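Local structure of Crh-like protein 5 (Neosartorya fumigata, 6IBW) at residues P60-D65 with L181-W186; G84-I89 with E102-D107; L91-L96 with T177-R182; T109-N114 with T128-A133. The protein cuts chitin and transfers the freed chain to 1,6-beta-glucan or to another chitin chain, cross-linking polysaccharides of the fungal cell wall through its family 16 glycosidase domain. All coordinates share one frame; numbering follows the deposited sequence.

Contact 1. Residues P60-D65 with L181-W186. With NAG (2-acetamido-2-deoxy-beta-D-glucopyranose), chain C; NAG (2-acetamido-2-deoxy-beta-D-glucopyranose), chain B; NAG (2-acetamido-2-deoxy-beta-D-glucopyranose), chain D.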
# COMPACT_ATOMS: atom_id res chain seq x y z
N PRO A 60 1.70 10.93 7.76
CA PRO A 60 0.24 10.82 7.69
C PRO A 60 -0.23 9.60 6.88
O PRO A 60 0.01 9.51 5.68
CB PRO A 60 -0.14 12.13 7.00
CG PRO A 60 1.06 12.44 6.14
CD PRO A 60 2.21 12.12 7.06
N THR A 61 -0.95 8.69 7.53
CA THR A 61 -1.36 7.39 6.94
C THR A 61 -2.85 7.16 7.16
O THR A 61 -3.35 7.57 8.22
CB THR A 61 -0.60 6.23 7.59
OG1 THR A 61 0.72 6.65 7.89
CG2 THR A 61 -0.54 5.01 6.72
N ILE A 62 -3.52 6.48 6.22
CA ILE A 62 -4.92 6.01 6.43
C ILE A 62 -4.99 4.54 6.04
O ILE A 62 -4.49 4.19 4.99
CB ILE A 62 -5.96 6.88 5.69
CG1 ILE A 62 -5.69 7.00 4.19
CG2 ILE A 62 -6.07 8.24 6.36
CD1 ILE A 62 -6.88 7.42 3.38
N ASP A 63 -5.62 3.75 6.90
CA ASP A 63 -5.87 2.30 6.80
C ASP A 63 -7.34 2.06 6.50
O ASP A 63 -8.14 2.78 7.10
CB ASP A 63 -5.75 1.71 8.19
CG ASP A 63 -4.45 1.03 8.51
OD1 ASP A 63 -3.40 1.70 8.44
OD2 ASP A 63 -4.51 -0.15 8.91
N THR A 64 -7.73 1.07 5.71
CA THR A 64 -9.18 0.74 5.58
C THR A 64 -9.58 -0.00 6.86
O THR A 64 -8.73 -0.70 7.42
CB THR A 64 -9.50 -0.08 4.33
OG1 THR A 64 -8.73 -1.28 4.31
CG2 THR A 64 -9.26 0.67 3.05
N ASP A 65 -10.82 0.16 7.31
CA ASP A 65 -11.34 -0.57 8.50
C ASP A 65 -11.45 -2.05 8.15
O ASP A 65 -11.26 -2.90 9.05
CB ASP A 65 -12.73 -0.08 8.90
CG ASP A 65 -12.65 1.18 9.70
OD1 ASP A 65 -11.53 1.45 10.22
OD2 ASP A 65 -13.67 1.89 9.77
N LEU A 181 -6.01 -1.85 2.89
CA LEU A 181 -5.28 -0.83 2.10
C LEU A 181 -4.83 0.29 3.05
O LEU A 181 -5.68 0.78 3.81
CB LEU A 181 -6.16 -0.34 0.96
CG LEU A 181 -5.53 0.71 0.04
CD1 LEU A 181 -4.28 0.18 -0.65
CD2 LEU A 181 -6.53 1.15 -1.01
N ARG A 182 -3.55 0.64 3.00
CA ARG A 182 -2.95 1.79 3.71
C ARG A 182 -2.47 2.79 2.67
O ARG A 182 -1.79 2.37 1.71
CB ARG A 182 -1.72 1.38 4.50
CG ARG A 182 -1.95 1.12 5.97
CD ARG A 182 -0.69 1.43 6.78
NE ARG A 182 0.43 0.63 6.33
CZ ARG A 182 0.61 -0.65 6.61
NH1 ARG A 182 -0.27 -1.30 7.36
NH2 ARG A 182 1.68 -1.28 6.13
N LEU A 183 -2.79 4.06 2.84
CA LEU A 183 -2.22 5.12 1.98
C LEU A 183 -1.45 6.07 2.89
O LEU A 183 -1.97 6.39 3.97
CB LEU A 183 -3.37 5.83 1.25
CG LEU A 183 -4.17 4.96 0.29
CD1 LEU A 183 -5.43 5.70 -0.14
CD2 LEU A 183 -3.33 4.54 -0.91
N GLY A 184 -0.26 6.51 2.50
CA GLY A 184 0.48 7.47 3.34
C GLY A 184 1.70 8.05 2.66
O GLY A 184 2.15 7.53 1.63
N SER A 185 2.23 9.12 3.24
CA SER A 185 3.51 9.71 2.82
C SER A 185 4.40 9.75 4.04
O SER A 185 3.90 9.89 5.16
CB SER A 185 3.29 11.06 2.22
OG SER A 185 2.62 11.92 3.14
N TRP A 186 5.69 9.59 3.85
CA TRP A 186 6.64 9.73 4.98
C TRP A 186 7.97 10.16 4.42
O TRP A 186 8.16 10.11 3.21
CB TRP A 186 6.74 8.42 5.76
CG TRP A 186 7.04 7.23 4.90
CD1 TRP A 186 6.24 6.66 3.96
CD2 TRP A 186 8.24 6.45 4.93
NE1 TRP A 186 6.86 5.59 3.40
CE2 TRP A 186 8.09 5.43 3.97
CE3 TRP A 186 9.41 6.51 5.67
CZ2 TRP A 186 9.08 4.48 3.73
CZ3 TRP A 186 10.39 5.57 5.43
CH2 TRP A 186 10.23 4.57 4.48
C1 NAG C . 6.02 2.92 6.01
C2 NAG C . 4.85 3.63 6.63
C3 NAG C . 5.28 4.87 7.38
C4 NAG C . 6.42 4.53 8.33
C5 NAG C . 7.55 3.87 7.53
C6 NAG C . 8.79 3.57 8.35
C7 NAG C . 2.85 3.31 5.27
C8 NAG C . 1.90 3.88 4.27
N2 NAG C . 3.89 4.04 5.62
O3 NAG C . 4.13 5.36 8.06
O4 NAG C . 6.90 5.73 8.95
O5 NAG C . 7.04 2.67 6.97
O6 NAG C . 8.52 2.52 9.29
O7 NAG C . 2.68 2.22 5.73
C1 NAG B . 7.13 -1.34 3.16
C2 NAG B . 7.81 -1.10 4.51
C3 NAG B . 6.99 -0.22 5.44
C4 NAG B . 6.50 1.02 4.69
C5 NAG B . 5.84 0.70 3.37
C6 NAG B . 5.55 1.99 2.62
C7 NAG B . 9.34 -2.97 5.02
C8 NAG B . 9.59 -4.14 5.94
N2 NAG B . 8.17 -2.33 5.21
O1 NAG B . 8.06 -1.90 2.21
O3 NAG B . 7.88 0.20 6.49
O4 NAG B . 5.49 1.73 5.42
O5 NAG B . 6.67 -0.12 2.56
O6 NAG B . 6.73 2.65 2.14
O7 NAG B . 10.18 -2.65 4.19
C1 NAG D . 13.63 -0.21 1.57
C2 NAG D . 12.67 -0.84 0.54
C3 NAG D . 11.43 0.05 0.39
C4 NAG D . 10.77 0.21 1.77
C5 NAG D . 11.75 0.74 2.83
C6 NAG D . 11.06 0.67 4.19
C7 NAG D . 13.33 -2.28 -1.35
C8 NAG D . 14.18 -2.39 -2.59
N2 NAG D . 13.32 -1.08 -0.74
O3 NAG D . 10.52 -0.50 -0.58
O4 NAG D . 9.66 1.09 1.70
O5 NAG D . 13.00 0.02 2.85
O6 NAG D . 11.86 1.26 5.21
O7 NAG D . 12.72 -3.26 -0.95
O HOH W 1 2.74 7.01 6.15

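Contact 2. Residues G84-I89 with E102-D107. With NAG (2-acetamido-2-deoxy-beta-D-glucopyranose), chain B; NAG (2-acetamido-2-deoxy-beta-D-glucopyranose), chain D.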
# COMPACT_ATOMS: atom_id res chain seq x y z
N GLY A 84 13.79 12.47 -0.76
CA GLY A 84 13.62 11.50 0.33
C GLY A 84 12.17 11.29 0.75
O GLY A 84 11.95 10.53 1.69
N VAL A 85 11.20 11.95 0.12
CA VAL A 85 9.77 11.82 0.52
C VAL A 85 9.16 10.62 -0.21
O VAL A 85 9.33 10.52 -1.44
CB VAL A 85 9.01 13.12 0.22
CG1 VAL A 85 7.56 13.03 0.67
CG2 VAL A 85 9.71 14.30 0.85
N VAL A 86 8.47 9.76 0.53
CA VAL A 86 7.89 8.49 0.01
C VAL A 86 6.38 8.63 0.01
O VAL A 86 5.80 9.01 1.04
CB VAL A 86 8.36 7.27 0.82
CG1 VAL A 86 8.28 6.00 0.00
CG2 VAL A 86 9.76 7.46 1.37
N SER A 87 5.79 8.37 -1.15
CA SER A 87 4.33 8.24 -1.40
C SER A 87 4.03 6.76 -1.51
O SER A 87 4.51 6.15 -2.44
CB SER A 87 3.98 8.90 -2.67
OG SER A 87 4.32 10.26 -2.58
N SER A 88 3.26 6.22 -0.58
CA SER A 88 3.09 4.76 -0.50
C SER A 88 1.63 4.34 -0.68
O SER A 88 0.76 4.96 -0.06
CB SER A 88 3.67 4.32 0.79
OG SER A 88 3.74 2.92 0.79
N ILE A 89 1.39 3.34 -1.53
CA ILE A 89 0.10 2.60 -1.66
C ILE A 89 0.38 1.20 -1.11
O ILE A 89 1.15 0.49 -1.74
CB ILE A 89 -0.39 2.56 -3.11
CG1 ILE A 89 -0.55 3.97 -3.70
CG2 ILE A 89 -1.67 1.76 -3.20
CD1 ILE A 89 -0.88 4.02 -5.17
N GLU A 102 5.76 2.43 -4.32
CA GLU A 102 6.43 3.55 -3.62
C GLU A 102 6.95 4.54 -4.64
O GLU A 102 7.48 4.12 -5.62
CB GLU A 102 7.47 3.04 -2.63
CG GLU A 102 6.84 2.89 -1.25
CD GLU A 102 7.64 2.11 -0.23
OE1 GLU A 102 8.61 1.39 -0.65
OE2 GLU A 102 7.31 2.26 1.01
N VAL A 103 6.65 5.82 -4.44
CA VAL A 103 7.18 6.91 -5.30
C VAL A 103 8.11 7.76 -4.44
O VAL A 103 7.82 7.94 -3.25
CB VAL A 103 6.04 7.74 -5.93
CG1 VAL A 103 6.47 8.35 -7.24
CG2 VAL A 103 4.77 6.91 -6.10
N LEU A 104 9.22 8.21 -5.01
CA LEU A 104 10.24 9.06 -4.34
C LEU A 104 10.16 10.45 -4.96
O LEU A 104 10.01 10.52 -6.17
CB LEU A 104 11.61 8.44 -4.57
CG LEU A 104 11.80 7.04 -3.99
CD1 LEU A 104 13.16 6.49 -4.38
CD2 LEU A 104 11.65 7.06 -2.48
N GLY A 105 10.22 11.50 -4.15
CA GLY A 105 9.96 12.88 -4.61
C GLY A 105 10.98 13.36 -5.62
O GLY A 105 10.59 14.15 -6.48
N GLY A 106 12.23 12.92 -5.51
CA GLY A 106 13.34 13.37 -6.38
C GLY A 106 13.49 12.52 -7.63
O GLY A 106 14.27 12.90 -8.52
N ASP A 107 12.82 11.37 -7.69
CA ASP A 107 12.84 10.49 -8.88
C ASP A 107 11.55 10.77 -9.64
O ASP A 107 10.45 10.44 -9.14
CB ASP A 107 13.10 9.04 -8.45
CG ASP A 107 13.16 8.02 -9.57
OD1 ASP A 107 12.95 8.40 -10.74
OD2 ASP A 107 13.42 6.83 -9.25
C1 NAG B . 7.13 -1.34 3.16
C2 NAG B . 7.81 -1.10 4.51
C3 NAG B . 6.99 -0.22 5.44
C4 NAG B . 6.50 1.02 4.69
C5 NAG B . 5.84 0.70 3.37
C6 NAG B . 5.55 1.99 2.62
C7 NAG B . 9.34 -2.97 5.02
C8 NAG B . 9.59 -4.14 5.94
N2 NAG B . 8.17 -2.33 5.21
O1 NAG B . 8.06 -1.90 2.21
O3 NAG B . 7.88 0.20 6.49
O4 NAG B . 5.49 1.73 5.42
O5 NAG B . 6.67 -0.12 2.56
O6 NAG B . 6.73 2.65 2.14
O7 NAG B . 10.18 -2.65 4.19
C1 NAG D . 13.63 -0.21 1.57
C2 NAG D . 12.67 -0.84 0.54
C3 NAG D . 11.43 0.05 0.39
C4 NAG D . 10.77 0.21 1.77
C5 NAG D . 11.75 0.74 2.83
C6 NAG D . 11.06 0.67 4.19
C7 NAG D . 13.33 -2.28 -1.35
C8 NAG D . 14.18 -2.39 -2.59
N2 NAG D . 13.32 -1.08 -0.74
O3 NAG D . 10.52 -0.50 -0.58
O4 NAG D . 9.66 1.09 1.70
O5 NAG D . 13.00 0.02 2.85
O6 NAG D . 11.86 1.26 5.21
O7 NAG D . 12.72 -3.26 -0.95
O HOH W 2 13.69 11.23 -3.47

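Contact 3. Residues L91-L96 with T177-R182. With NAG (2-acetamido-2-deoxy-beta-D-glucopyranose), chain C.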
# COMPACT_ATOMS: atom_id res chain seq x y z
N LEU A 91 -0.67 -2.64 0.49
CA LEU A 91 -1.63 -3.71 0.83
C LEU A 91 -0.96 -4.57 1.89
O LEU A 91 0.16 -4.97 1.64
CB LEU A 91 -1.95 -4.48 -0.44
CG LEU A 91 -3.05 -3.88 -1.31
CD1 LEU A 91 -3.33 -4.79 -2.49
CD2 LEU A 91 -4.31 -3.67 -0.51
N GLU A 92 -1.55 -4.76 3.06
CA GLU A 92 -0.83 -5.59 4.06
C GLU A 92 -1.78 -6.46 4.86
O GLU A 92 -2.83 -5.99 5.23
CB GLU A 92 0.07 -4.76 4.98
CG GLU A 92 1.14 -5.66 5.58
CD GLU A 92 2.18 -5.04 6.50
OE1 GLU A 92 1.78 -4.44 7.51
OE2 GLU A 92 3.40 -5.20 6.22
N SER A 93 -1.38 -7.70 5.12
CA SER A 93 -2.16 -8.64 5.96
C SER A 93 -1.52 -8.73 7.34
O SER A 93 -0.38 -8.23 7.51
CB SER A 93 -2.26 -9.97 5.30
OG SER A 93 -1.00 -10.60 5.29
N ASP A 94 -2.23 -9.32 8.29
CA ASP A 94 -1.80 -9.48 9.70
C ASP A 94 -0.60 -10.42 9.78
O ASP A 94 0.16 -10.29 10.74
CB ASP A 94 -2.98 -9.93 10.55
CG ASP A 94 -3.94 -8.78 10.82
OD1 ASP A 94 -3.54 -7.63 10.57
OD2 ASP A 94 -5.07 -9.04 11.25
N ASP A 95 -0.40 -11.30 8.79
CA ASP A 95 0.75 -12.23 8.77
C ASP A 95 1.96 -11.55 8.11
O ASP A 95 3.00 -12.21 8.02
CB ASP A 95 0.40 -13.55 8.08
CG ASP A 95 0.65 -13.56 6.59
OD1 ASP A 95 0.56 -12.47 5.97
OD2 ASP A 95 0.99 -14.65 6.08
N LEU A 96 1.78 -10.28 7.70
CA LEU A 96 2.78 -9.36 7.09
C LEU A 96 3.04 -9.70 5.62
O LEU A 96 4.18 -9.54 5.14
CB LEU A 96 4.06 -9.34 7.93
CG LEU A 96 3.82 -8.89 9.37
CD1 LEU A 96 5.10 -8.93 10.19
CD2 LEU A 96 3.18 -7.50 9.37
N THR A 177 -3.14 -13.66 1.92
CA THR A 177 -3.94 -13.54 3.17
C THR A 177 -4.73 -12.25 3.10
O THR A 177 -4.44 -11.40 2.28
CB THR A 177 -3.02 -13.72 4.38
OG1 THR A 177 -1.87 -12.89 4.22
CG2 THR A 177 -2.60 -15.17 4.52
N PRO A 178 -5.80 -12.09 3.91
CA PRO A 178 -6.64 -10.90 3.82
C PRO A 178 -5.82 -9.63 4.10
O PRO A 178 -5.09 -9.61 5.06
CB PRO A 178 -7.72 -11.12 4.89
CG PRO A 178 -7.69 -12.62 5.12
CD PRO A 178 -6.25 -13.04 4.94
N MET A 179 -5.91 -8.65 3.21
CA MET A 179 -5.08 -7.41 3.29
C MET A 179 -5.97 -6.17 3.35
O MET A 179 -6.98 -6.12 2.65
CB MET A 179 -4.11 -7.31 2.11
CG MET A 179 -2.70 -7.70 2.48
SD MET A 179 -1.77 -8.16 1.04
CE MET A 179 -2.15 -9.91 1.06
N ARG A 180 -5.54 -5.19 4.14
CA ARG A 180 -6.18 -3.86 4.27
C ARG A 180 -5.39 -2.89 3.40
O ARG A 180 -4.23 -3.14 3.16
CB ARG A 180 -6.21 -3.43 5.73
CG ARG A 180 -4.90 -3.65 6.48
CD ARG A 180 -4.76 -2.83 7.75
NE ARG A 180 -6.02 -2.18 8.11
CZ ARG A 180 -6.63 -2.21 9.31
NH1 ARG A 180 -6.11 -2.88 10.32
NH2 ARG A 180 -7.77 -1.56 9.48
N LEU A 181 -6.01 -1.85 2.89
CA LEU A 181 -5.28 -0.83 2.10
C LEU A 181 -4.83 0.29 3.05
O LEU A 181 -5.68 0.78 3.81
CB LEU A 181 -6.16 -0.34 0.96
CG LEU A 181 -5.53 0.71 0.04
CD1 LEU A 181 -4.28 0.18 -0.65
CD2 LEU A 181 -6.53 1.15 -1.01
N ARG A 182 -3.55 0.64 3.00
CA ARG A 182 -2.95 1.79 3.71
C ARG A 182 -2.47 2.79 2.67
O ARG A 182 -1.79 2.37 1.71
CB ARG A 182 -1.72 1.38 4.50
CG ARG A 182 -1.95 1.12 5.97
CD ARG A 182 -0.69 1.43 6.78
NE ARG A 182 0.43 0.63 6.33
CZ ARG A 182 0.61 -0.65 6.61
NH1 ARG A 182 -0.27 -1.30 7.36
NH2 ARG A 182 1.68 -1.28 6.13
C1 NAG C . 6.02 2.92 6.01
C2 NAG C . 4.85 3.63 6.63
C3 NAG C . 5.28 4.87 7.38
C4 NAG C . 6.42 4.53 8.33
C5 NAG C . 7.55 3.87 7.53
C6 NAG C . 8.79 3.57 8.35
C7 NAG C . 2.85 3.31 5.27
C8 NAG C . 1.90 3.88 4.27
N2 NAG C . 3.89 4.04 5.62
O3 NAG C . 4.13 5.36 8.06
O4 NAG C . 6.90 5.73 8.95
O5 NAG C . 7.04 2.67 6.97
O6 NAG C . 8.52 2.52 9.29
O7 NAG C . 2.68 2.22 5.73

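Contact 4. Residues T109-N114 with T128-A133. With NAG (2-acetamido-2-deoxy-beta-D-glucopyranose), chain D.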
# COMPACT_ATOMS: atom_id res chain seq x y z
N THR A 109 10.96 9.98 -12.88
CA THR A 109 10.87 9.18 -14.12
C THR A 109 10.43 7.75 -13.81
O THR A 109 10.22 6.98 -14.75
CB THR A 109 12.20 9.18 -14.87
OG1 THR A 109 13.17 8.77 -13.90
CG2 THR A 109 12.53 10.54 -15.46
N GLN A 110 10.28 7.40 -12.53
CA GLN A 110 9.98 6.01 -12.14
C GLN A 110 9.07 5.99 -10.92
O GLN A 110 8.96 7.01 -10.23
CB GLN A 110 11.26 5.28 -11.76
CG GLN A 110 12.28 5.16 -12.88
CD GLN A 110 13.47 4.32 -12.47
OE1 GLN A 110 13.77 3.28 -13.07
NE2 GLN A 110 14.16 4.73 -11.41
N VAL A 111 8.54 4.81 -10.64
CA VAL A 111 7.90 4.45 -9.35
C VAL A 111 8.35 3.03 -9.02
O VAL A 111 8.60 2.27 -9.94
CB VAL A 111 6.37 4.56 -9.40
CG1 VAL A 111 5.99 5.48 -10.51
CG2 VAL A 111 5.67 3.23 -9.54
N GLN A 112 8.41 2.69 -7.75
CA GLN A 112 8.82 1.33 -7.36
C GLN A 112 7.61 0.46 -7.06
O GLN A 112 6.57 0.97 -6.59
CB GLN A 112 9.73 1.42 -6.15
CG GLN A 112 11.08 0.79 -6.43
CD GLN A 112 11.81 0.72 -5.12
OE1 GLN A 112 12.58 1.63 -4.79
NE2 GLN A 112 11.51 -0.32 -4.34
N THR A 113 7.73 -0.82 -7.39
CA THR A 113 6.78 -1.88 -7.00
C THR A 113 7.55 -2.80 -6.07
O THR A 113 8.75 -2.95 -6.25
CB THR A 113 6.21 -2.59 -8.22
OG1 THR A 113 7.18 -3.51 -8.69
CG2 THR A 113 5.90 -1.64 -9.36
N ASN A 114 6.89 -3.39 -5.09
CA ASN A 114 7.62 -4.22 -4.11
C ASN A 114 6.61 -5.16 -3.47
O ASN A 114 5.43 -4.82 -3.49
CB ASN A 114 8.37 -3.35 -3.10
CG ASN A 114 9.30 -4.14 -2.20
OD1 ASN A 114 10.13 -4.92 -2.66
ND2 ASN A 114 9.20 -3.89 -0.91
N THR A 128 11.12 -3.61 -7.94
CA THR A 128 11.19 -3.38 -9.40
C THR A 128 10.92 -1.91 -9.68
O THR A 128 9.94 -1.39 -9.21
CB THR A 128 10.22 -4.32 -10.12
OG1 THR A 128 11.05 -5.38 -10.56
CG2 THR A 128 9.51 -3.73 -11.31
N TYR A 129 11.76 -1.26 -10.46
CA TYR A 129 11.55 0.14 -10.84
C TYR A 129 10.88 0.13 -12.21
O TYR A 129 11.34 -0.61 -13.08
CB TYR A 129 12.88 0.88 -10.85
CG TYR A 129 13.45 1.15 -9.48
CD1 TYR A 129 13.07 2.27 -8.77
CD2 TYR A 129 14.41 0.33 -8.93
CE1 TYR A 129 13.61 2.56 -7.53
CE2 TYR A 129 14.95 0.58 -7.68
CZ TYR A 129 14.55 1.71 -6.99
OH TYR A 129 15.07 1.95 -5.75
N VAL A 130 9.80 0.89 -12.38
CA VAL A 130 9.11 0.94 -13.69
C VAL A 130 8.99 2.41 -14.08
O VAL A 130 8.83 3.27 -13.23
CB VAL A 130 7.75 0.21 -13.66
CG1 VAL A 130 7.79 -1.02 -12.78
CG2 VAL A 130 6.61 1.12 -13.22
N PRO A 131 9.10 2.72 -15.39
CA PRO A 131 8.97 4.09 -15.86
C PRO A 131 7.56 4.65 -15.66
O PRO A 131 6.63 3.98 -16.00
CB PRO A 131 9.32 4.00 -17.35
CG PRO A 131 10.06 2.69 -17.48
CD PRO A 131 9.42 1.78 -16.47
N VAL A 132 7.45 5.85 -15.09
CA VAL A 132 6.17 6.60 -14.94
C VAL A 132 6.48 8.05 -15.29
O VAL A 132 7.57 8.51 -14.95
CB VAL A 132 5.60 6.48 -13.51
CG1 VAL A 132 4.15 6.91 -13.46
CG2 VAL A 132 5.70 5.07 -12.95
N ALA A 133 5.58 8.74 -15.97
CA ALA A 133 5.76 10.15 -16.37
C ALA A 133 5.35 11.05 -15.20
O ALA A 133 4.19 10.97 -14.79
CB ALA A 133 4.93 10.44 -17.61
C1 NAG D . 13.63 -0.21 1.57
C2 NAG D . 12.67 -0.84 0.54
C3 NAG D . 11.43 0.05 0.39
C4 NAG D . 10.77 0.21 1.77
C5 NAG D . 11.75 0.74 2.83
C6 NAG D . 11.06 0.67 4.19
C7 NAG D . 13.33 -2.28 -1.35
C8 NAG D . 14.18 -2.39 -2.59
N2 NAG D . 13.32 -1.08 -0.74
O3 NAG D . 10.52 -0.50 -0.58
O4 NAG D . 9.66 1.09 1.70
O5 NAG D . 13.00 0.02 2.85
O6 NAG D . 11.86 1.26 5.21
O7 NAG D . 12.72 -3.26 -0.95

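Contact 1. Residues P60-D65 with L181-W186
T61, I62 and D63 pair with G184, L183 and R182 in strands that run antiparallel, at 178° between their directions. I62 and L183 form the hydrogen-bonded pair: I62 N reaches L183 O at 2.7 Å, and L183 N returns an equal bond of 2.7 Å to I62 O. T64 prolongs the pairing twice over, since its N binds L181 O at 2.8 Å while its hydroxyl OG1 accepts from L181 N at 3.1 Å; that hydroxyl is also hydrogen-bonded to F66 O.

The side chains alternate between two faces. On the face turned to the second sheet, I62 CG1 lies against L183 CB at 3.9 Å. On the other, the aliphatic part of R182 runs beside D63 and past the methyl of T61. A bend at chi3 (-58°) turns its guanidinium so that NE donates to the acetamide O7 of the chain C sugar, 2.8 Å away. D63 spends OD2 on a salt bridge to R180 instead. The acetamide methyl C8 settles near T61 CG2 and G184 N. W186 carries the sugar itself, with C5 3.6 Å above the middle of the indole, and a water links T61 OG1, itself hydrogen-bonded to A59 O, with S185 O and the sugar's O3.

A sugar stacked on tryptophan and held through its acetamide illustrates chitin recognition on the concave sheet of the family 16 beta-jelly roll.

Contact 2. Residues G84-I89 with E102-D107
The chitin-binding cleft runs past this hairpin, in which V86 and S88 face E102, the probable proton donor, across neighbouring strands. V86 CG1 meets E102 CG at 3.6 Å, one methyl touching the methylene stem below the carboxylate. Beyond CG the glutamate is extended (chi2 167°), which carries its carboxylate past V86 to the sugars. OE1 is gripped by two hydroxyls of the chain D NAG: O4 donates to it over 2.6 Å and O3 over 2.7 Å. OE2 points at O6 of the chain B NAG, where the modelled covalent link is doubtful.

In the GH16 jelly roll the strand 98-105 bears both probable catalytic acids: E98, the probable nucleophile, precedes E102 by four residues in an E-x-D-x-E sequence, so both side chains emerge on the same face. Strands 85-89 and 102-105 run antiparallel, at 160° between their directions. S87 and V103 are their hydrogen-bonded pair, with S87 N to V103 O at 3.0 Å and V103 N to S87 O at 2.9 Å. Their side chains turn to the opposite face, toward M77 of the second sheet and A79 in the loop after it, where the S87 hydroxyl is hydrogen-bonded to A80 N. Toward the end of the hairpin, G105 N gives V85 O a weak bond; G105 already belongs to the type I turn L104-D107. A water bridges G84 N and G106 N there, accepting from each at 3.0 Å.

Contact 3. Residues L91-L96 with T177-R182
The hydroxyl oxygen OG1 of T177 receives the hydroxyl of S93, whose OG donates to it over 2.7 Å. D97 OD2 is hydrogen-bonded to the same oxygen, and D95 OD1 lies 3.0 Å from T177 OG1, so an acidic turn closes round one threonine. S93 OG stands between its own backbone N and carbonyl carbon (chi1 69°), from where it also accepts from D97 N. This is the end of the concave jelly-roll sheet, where the pairing of strands 85-92 and 180-187 ends: beyond E92, segment 91-96 enters the type I turn S93-L96 that leads to strand 98-105, with the probable catalytic acids.

E92 and R180 form the last hydrogen-bonded pair. E92 N binds R180 O at 3.1 Å and R180 N binds E92 O at 3.0 Å. On the buried side L91 CD2 packs on L181 CD1 at 3.9 Å, and L91 CB rests near the sulfur of M179.

On the cleft side a salt bridge joins E92 to R182, the chitin-binding arginine. It is long and weak, R182 NH2 to E92 OE1 3.4 Å; the carboxylate and guanidinium planes stand 77° apart, and OE1 lies at the edge of the guanidinium, near its plane.

Contact 4. Residues T109-N114 with T128-A133
The ring of Y129 is overlain on one face by the side chain of Q112. CG of the glutamine makes a CH-pi contact, 3.5 Å from the ring centroid and 22° off the normal, shifted toward the rim. An extended chain beyond CG (chi2 -171°) then carries the amide on along the ring toward the phenol end, and the amide plane is tilted steeply to the aromatic one. OE1 of Q112 ends 2.7 Å from Y129 OH, while W200 NE1 is hydrogen-bonded to that same amide oxygen. Q110 contributes a second amide, its plane nearly parallel to the ring (12°); its OE1 touches Y129 CB at 3.4 Å, and its NE2 is hydrogen-bonded to D107.

Beneath these side chains is a twisted antiparallel hairpin. V111 and V130 exchange bonds, V111 N to V130 O at 3.0 Å and V130 N to V111 O also at 3.0 Å. T113 N to T128 O follows at 2.9 Å, answered by T128 N to T113 O. At the other end V132 N reaches T109 O at 3.0 Å.

V111, T113, T128 and V130 turn to the opposite face. There T113 and T128 lie side by side, T113 OG1 being hydrogen-bonded to R161, and the T113 and V130 side chains cross at about a right angle, CG2 against CG1. Strand 127-131 is the outermost of its sheet; strand 110-116 sits between it and strand 98-105, helix 195-200 supplies W200 on the cleft side, and strands 150-155 and 158-164 of the second sheet pack beneath V130.

How the contacts relate
All four contacts join neighbours in one antiparallel sheet, whose order from 61-64 onward is 61-64, 180-187, 85-92, 98-105, 110-116, 127-131. Contacts 1 and 3 share L181 and R182 and are tied by the D63 OD2–R180 NE salt bridge, 2.7 Å long. Contact 1 passes to contact 2 through W186 O and V86 N, 2.7 Å apart, and contact 2 to contact 4 through E102 O and Q112 N, also 2.7 Å apart. Contacts 3 and 4, with centres 22 Å apart, do not touch. The chitin cleft crosses this sheet: R182 and E92 lie about 5 and 4 Å from the probable nucleophile E98, side chain to side chain, and Q112 about 4 Å from E102.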